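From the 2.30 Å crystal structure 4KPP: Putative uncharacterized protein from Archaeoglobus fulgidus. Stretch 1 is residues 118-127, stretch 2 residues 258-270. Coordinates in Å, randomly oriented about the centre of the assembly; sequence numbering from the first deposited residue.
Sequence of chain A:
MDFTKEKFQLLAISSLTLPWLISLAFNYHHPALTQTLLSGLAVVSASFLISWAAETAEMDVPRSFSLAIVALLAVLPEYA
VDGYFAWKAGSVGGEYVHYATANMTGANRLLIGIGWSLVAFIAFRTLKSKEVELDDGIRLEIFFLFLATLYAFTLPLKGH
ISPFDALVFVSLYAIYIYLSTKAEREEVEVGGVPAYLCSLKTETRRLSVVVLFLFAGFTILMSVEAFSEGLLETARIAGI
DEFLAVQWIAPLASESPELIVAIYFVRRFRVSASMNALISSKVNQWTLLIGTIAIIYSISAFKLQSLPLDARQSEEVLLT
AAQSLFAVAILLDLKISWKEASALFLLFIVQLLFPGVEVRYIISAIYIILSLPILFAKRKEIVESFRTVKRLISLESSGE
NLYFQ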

# COMPACT_ATOMS: atom_id res chain seq x y z
N LEU A 118 9.74 -4.43 -9.78
CA LEU A 118 10.93 -3.59 -9.69
C LEU A 118 11.87 -4.12 -8.62
O LEU A 118 13.05 -4.38 -8.88
CB LEU A 118 10.53 -2.15 -9.37
CG LEU A 118 11.47 -0.96 -9.62
CD1 LEU A 118 11.67 -0.16 -8.33
CD2 LEU A 118 12.82 -1.37 -10.22
N VAL A 119 11.34 -4.29 -7.41
CA VAL A 119 12.13 -4.78 -6.29
C VAL A 119 12.76 -6.14 -6.59
O VAL A 119 13.92 -6.39 -6.27
CB VAL A 119 11.29 -4.84 -4.99
CG1 VAL A 119 12.04 -5.56 -3.89
CG2 VAL A 119 10.92 -3.43 -4.55
N ALA A 120 11.99 -7.02 -7.24
CA ALA A 120 12.49 -8.33 -7.62
C ALA A 120 13.63 -8.21 -8.63
O ALA A 120 14.64 -8.90 -8.51
CB ALA A 120 11.37 -9.20 -8.18
N PHE A 121 13.47 -7.34 -9.62
CA PHE A 121 14.49 -7.12 -10.65
C PHE A 121 15.80 -6.59 -10.07
O PHE A 121 16.88 -7.02 -10.46
CB PHE A 121 13.99 -6.17 -11.74
CG PHE A 121 13.15 -6.85 -12.78
CD1 PHE A 121 13.46 -8.12 -13.22
CD2 PHE A 121 12.05 -6.20 -13.33
CE1 PHE A 121 12.69 -8.75 -14.19
CE2 PHE A 121 11.27 -6.82 -14.29
CZ PHE A 121 11.59 -8.09 -14.72
N ILE A 122 15.69 -5.65 -9.14
CA ILE A 122 16.87 -5.08 -8.49
C ILE A 122 17.56 -6.14 -7.64
O ILE A 122 18.79 -6.22 -7.60
CB ILE A 122 16.50 -3.86 -7.62
CG1 ILE A 122 15.95 -2.74 -8.51
CG2 ILE A 122 17.71 -3.37 -6.83
CD1 ILE A 122 15.58 -1.49 -7.75
N ALA A 123 16.75 -6.97 -6.98
CA ALA A 123 17.27 -8.08 -6.18
C ALA A 123 18.02 -9.08 -7.06
O ALA A 123 19.01 -9.67 -6.64
CB ALA A 123 16.14 -8.76 -5.43
N PHE A 124 17.53 -9.26 -8.28
CA PHE A 124 18.18 -10.15 -9.24
C PHE A 124 19.60 -9.69 -9.56
O PHE A 124 20.53 -10.49 -9.56
CB PHE A 124 17.36 -10.25 -10.52
CG PHE A 124 16.06 -10.97 -10.35
CD1 PHE A 124 15.92 -11.96 -9.39
CD2 PHE A 124 14.97 -10.67 -11.15
CE1 PHE A 124 14.72 -12.63 -9.23
CE2 PHE A 124 13.77 -11.33 -11.00
CZ PHE A 124 13.64 -12.31 -10.03
N ARG A 125 19.76 -8.40 -9.82
CA ARG A 125 21.06 -7.84 -10.18
C ARG A 125 21.97 -7.74 -8.96
O ARG A 125 23.19 -7.82 -9.08
CB ARG A 125 20.90 -6.47 -10.83
N THR A 126 21.37 -7.56 -7.79
CA THR A 126 22.13 -7.39 -6.56
C THR A 126 22.69 -8.72 -6.07
O THR A 126 23.85 -8.81 -5.66
CB THR A 126 21.27 -6.75 -5.45
OG1 THR A 126 20.43 -5.74 -6.02
CG2 THR A 126 22.16 -6.12 -4.38
N LEU A 127 21.86 -9.76 -6.12
CA LEU A 127 22.28 -11.10 -5.73
C LEU A 127 22.98 -11.83 -6.87
O LEU A 127 23.50 -12.93 -6.68
CB LEU A 127 21.07 -11.93 -5.26
CG LEU A 127 20.74 -11.92 -3.77
CD1 LEU A 127 20.40 -10.52 -3.29
CD2 LEU A 127 19.60 -12.88 -3.47
N GLU A 258 7.56 3.84 0.46
CA GLU A 258 7.55 2.41 0.73
C GLU A 258 8.50 1.67 -0.21
O GLU A 258 9.21 0.74 0.21
CB GLU A 258 6.14 1.86 0.57
CG GLU A 258 6.04 0.35 0.58
CD GLU A 258 4.85 -0.14 -0.20
OE1 GLU A 258 4.37 -1.26 0.07
OE2 GLU A 258 4.39 0.59 -1.10
N LEU A 259 8.51 2.07 -1.47
CA LEU A 259 9.38 1.46 -2.47
C LEU A 259 10.85 1.75 -2.20
O LEU A 259 11.69 0.85 -2.28
CB LEU A 259 9.00 1.93 -3.87
CG LEU A 259 8.19 0.96 -4.73
CD1 LEU A 259 8.99 -0.31 -4.98
CD2 LEU A 259 6.85 0.64 -4.08
N ILE A 260 11.15 3.00 -1.87
CA ILE A 260 12.52 3.42 -1.57
C ILE A 260 13.12 2.63 -0.39
O ILE A 260 14.28 2.22 -0.44
CB ILE A 260 12.59 4.93 -1.28
CG1 ILE A 260 12.25 5.72 -2.55
CG2 ILE A 260 13.97 5.32 -0.77
CD1 ILE A 260 12.17 7.22 -2.32
N VAL A 261 12.32 2.43 0.65
CA VAL A 261 12.78 1.66 1.81
C VAL A 261 13.00 0.20 1.42
O VAL A 261 13.95 -0.44 1.88
CB VAL A 261 11.79 1.77 2.99
CG1 VAL A 261 12.14 0.76 4.09
CG2 VAL A 261 11.78 3.19 3.55
N ALA A 262 12.14 -0.31 0.54
CA ALA A 262 12.29 -1.67 0.04
C ALA A 262 13.60 -1.84 -0.74
O ALA A 262 14.31 -2.82 -0.55
CB ALA A 262 11.10 -2.06 -0.82
N ILE A 263 13.90 -0.87 -1.61
CA ILE A 263 15.14 -0.91 -2.39
C ILE A 263 16.37 -0.85 -1.48
O ILE A 263 17.36 -1.54 -1.72
CB ILE A 263 15.23 0.24 -3.41
CG1 ILE A 263 13.97 0.29 -4.29
CG2 ILE A 263 16.48 0.11 -4.26
CD1 ILE A 263 13.56 -1.04 -4.86
N TYR A 264 16.29 -0.01 -0.46
CA TYR A 264 17.39 0.15 0.50
C TYR A 264 17.72 -1.17 1.19
O TYR A 264 18.89 -1.53 1.32
CB TYR A 264 17.03 1.22 1.54
CG TYR A 264 17.97 1.28 2.73
CD1 TYR A 264 19.18 1.96 2.65
CD2 TYR A 264 17.64 0.65 3.92
CE1 TYR A 264 20.03 2.01 3.74
CE2 TYR A 264 18.49 0.70 5.02
CZ TYR A 264 19.68 1.38 4.92
OH TYR A 264 20.53 1.43 6.01
N PHE A 265 16.68 -1.88 1.62
CA PHE A 265 16.86 -3.15 2.30
C PHE A 265 17.35 -4.26 1.38
O PHE A 265 18.00 -5.21 1.82
CB PHE A 265 15.55 -3.58 2.98
CG PHE A 265 15.37 -2.99 4.35
CD1 PHE A 265 16.45 -2.79 5.19
CD2 PHE A 265 14.10 -2.64 4.81
CE1 PHE A 265 16.29 -2.25 6.46
CE2 PHE A 265 13.93 -2.10 6.07
CZ PHE A 265 15.02 -1.90 6.89
N VAL A 266 17.05 -4.14 0.09
CA VAL A 266 17.56 -5.09 -0.90
C VAL A 266 19.07 -4.97 -1.04
O VAL A 266 19.79 -5.96 -1.01
CB VAL A 266 16.88 -4.91 -2.27
CG1 VAL A 266 17.64 -5.67 -3.35
CG2 VAL A 266 15.43 -5.37 -2.21
N ARG A 267 19.55 -3.74 -1.20
CA ARG A 267 20.98 -3.49 -1.36
C ARG A 267 21.78 -3.84 -0.10
O ARG A 267 22.99 -4.07 -0.17
CB ARG A 267 21.23 -2.04 -1.76
CG ARG A 267 20.68 -1.65 -3.13
CD ARG A 267 21.18 -0.27 -3.54
NE ARG A 267 20.58 0.18 -4.79
CZ ARG A 267 20.88 1.34 -5.39
NH1 ARG A 267 21.77 2.15 -4.85
NH2 ARG A 267 20.28 1.67 -6.52
N ARG A 268 21.10 -3.89 1.04
CA ARG A 268 21.73 -4.33 2.28
C ARG A 268 21.54 -5.83 2.47
O ARG A 268 21.70 -6.35 3.58
CB ARG A 268 21.17 -3.56 3.48
CG ARG A 268 21.53 -2.08 3.49
N PHE A 269 21.20 -6.51 1.38
CA PHE A 269 21.06 -7.97 1.36
C PHE A 269 19.95 -8.50 2.28
O PHE A 269 20.11 -9.55 2.91
CB PHE A 269 22.40 -8.65 1.66
CG PHE A 269 23.49 -8.28 0.70
CD1 PHE A 269 23.72 -9.04 -0.44
CD2 PHE A 269 24.28 -7.17 0.92
CE1 PHE A 269 24.71 -8.70 -1.32
CE2 PHE A 269 25.28 -6.82 0.04
CZ PHE A 269 25.50 -7.59 -1.09
N ARG A 270 18.84 -7.78 2.34
CA ARG A 270 17.68 -8.21 3.11
C ARG A 270 16.47 -8.30 2.19
O ARG A 270 15.50 -7.55 2.33
CB ARG A 270 17.41 -7.24 4.26

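Two valines set the rule of this contact, each a knob in a hole made by the other helix. Val-119 sits among Leu-259, Ala-262, Ile-263 and Val-266; its CG2 lies 3.6 Å from Ile-263 CD1 and 3.7 Å from Leu-259 CD1. Val-266 returns the gesture, entering the pocket of Val-119, Ile-122, Ala-123 and Thr-126. The two knobs also touch each other, Val-119 CG1 to Val-266 CG2 at 3.8 Å, so each valine helps to line the hole the other fills.

The backbones make this reciprocity possible. The helices run nearly parallel, crossing at -18° with axes 9.8 Å apart at closest approach, and the chains draw nearest at Ala-123 and Val-266, whose CA atoms are 6.1 Å apart. Beside Ala-123, whose side chain is a single methyl, Val-266 CG1 lies 3.7 Å from Ala-123 CA and 4.0 Å from its CB. Ala-262 is the matching small residue on the other helix, its CB 4.0 Å from Val-119 CG2.

Around the valines, longer side chains fill the remaining space. Ile-263 points its CA-to-CB bond sideways, yet with chi1 and chi2 both m its end comes nearer, bringing CD1 to 3.6 Å from Ile-122 CD1. Leu-118 CD1 closes over the same atom, Ile-263 CD1, at 4.0 Å. These are van der Waals contacts between apolar side chains, which also bury one another's surface.

Toward the C-terminal ends the character changes, but no hydrogen bond crosses between the stretches. With chi1 in m, Thr-126 OG1 donates to Ile-122 O at a very short 2.3 Å, and also lies 3.9 Å from Val-266 CG1; its CG2 is 4.2 Å from Arg-267 CA. Beyond the helix, Phe-269 swings its ring end back, setting CE1 4.4 Å from Thr-126 O in an oblique approach. Polarity here borders the seam without stitching it.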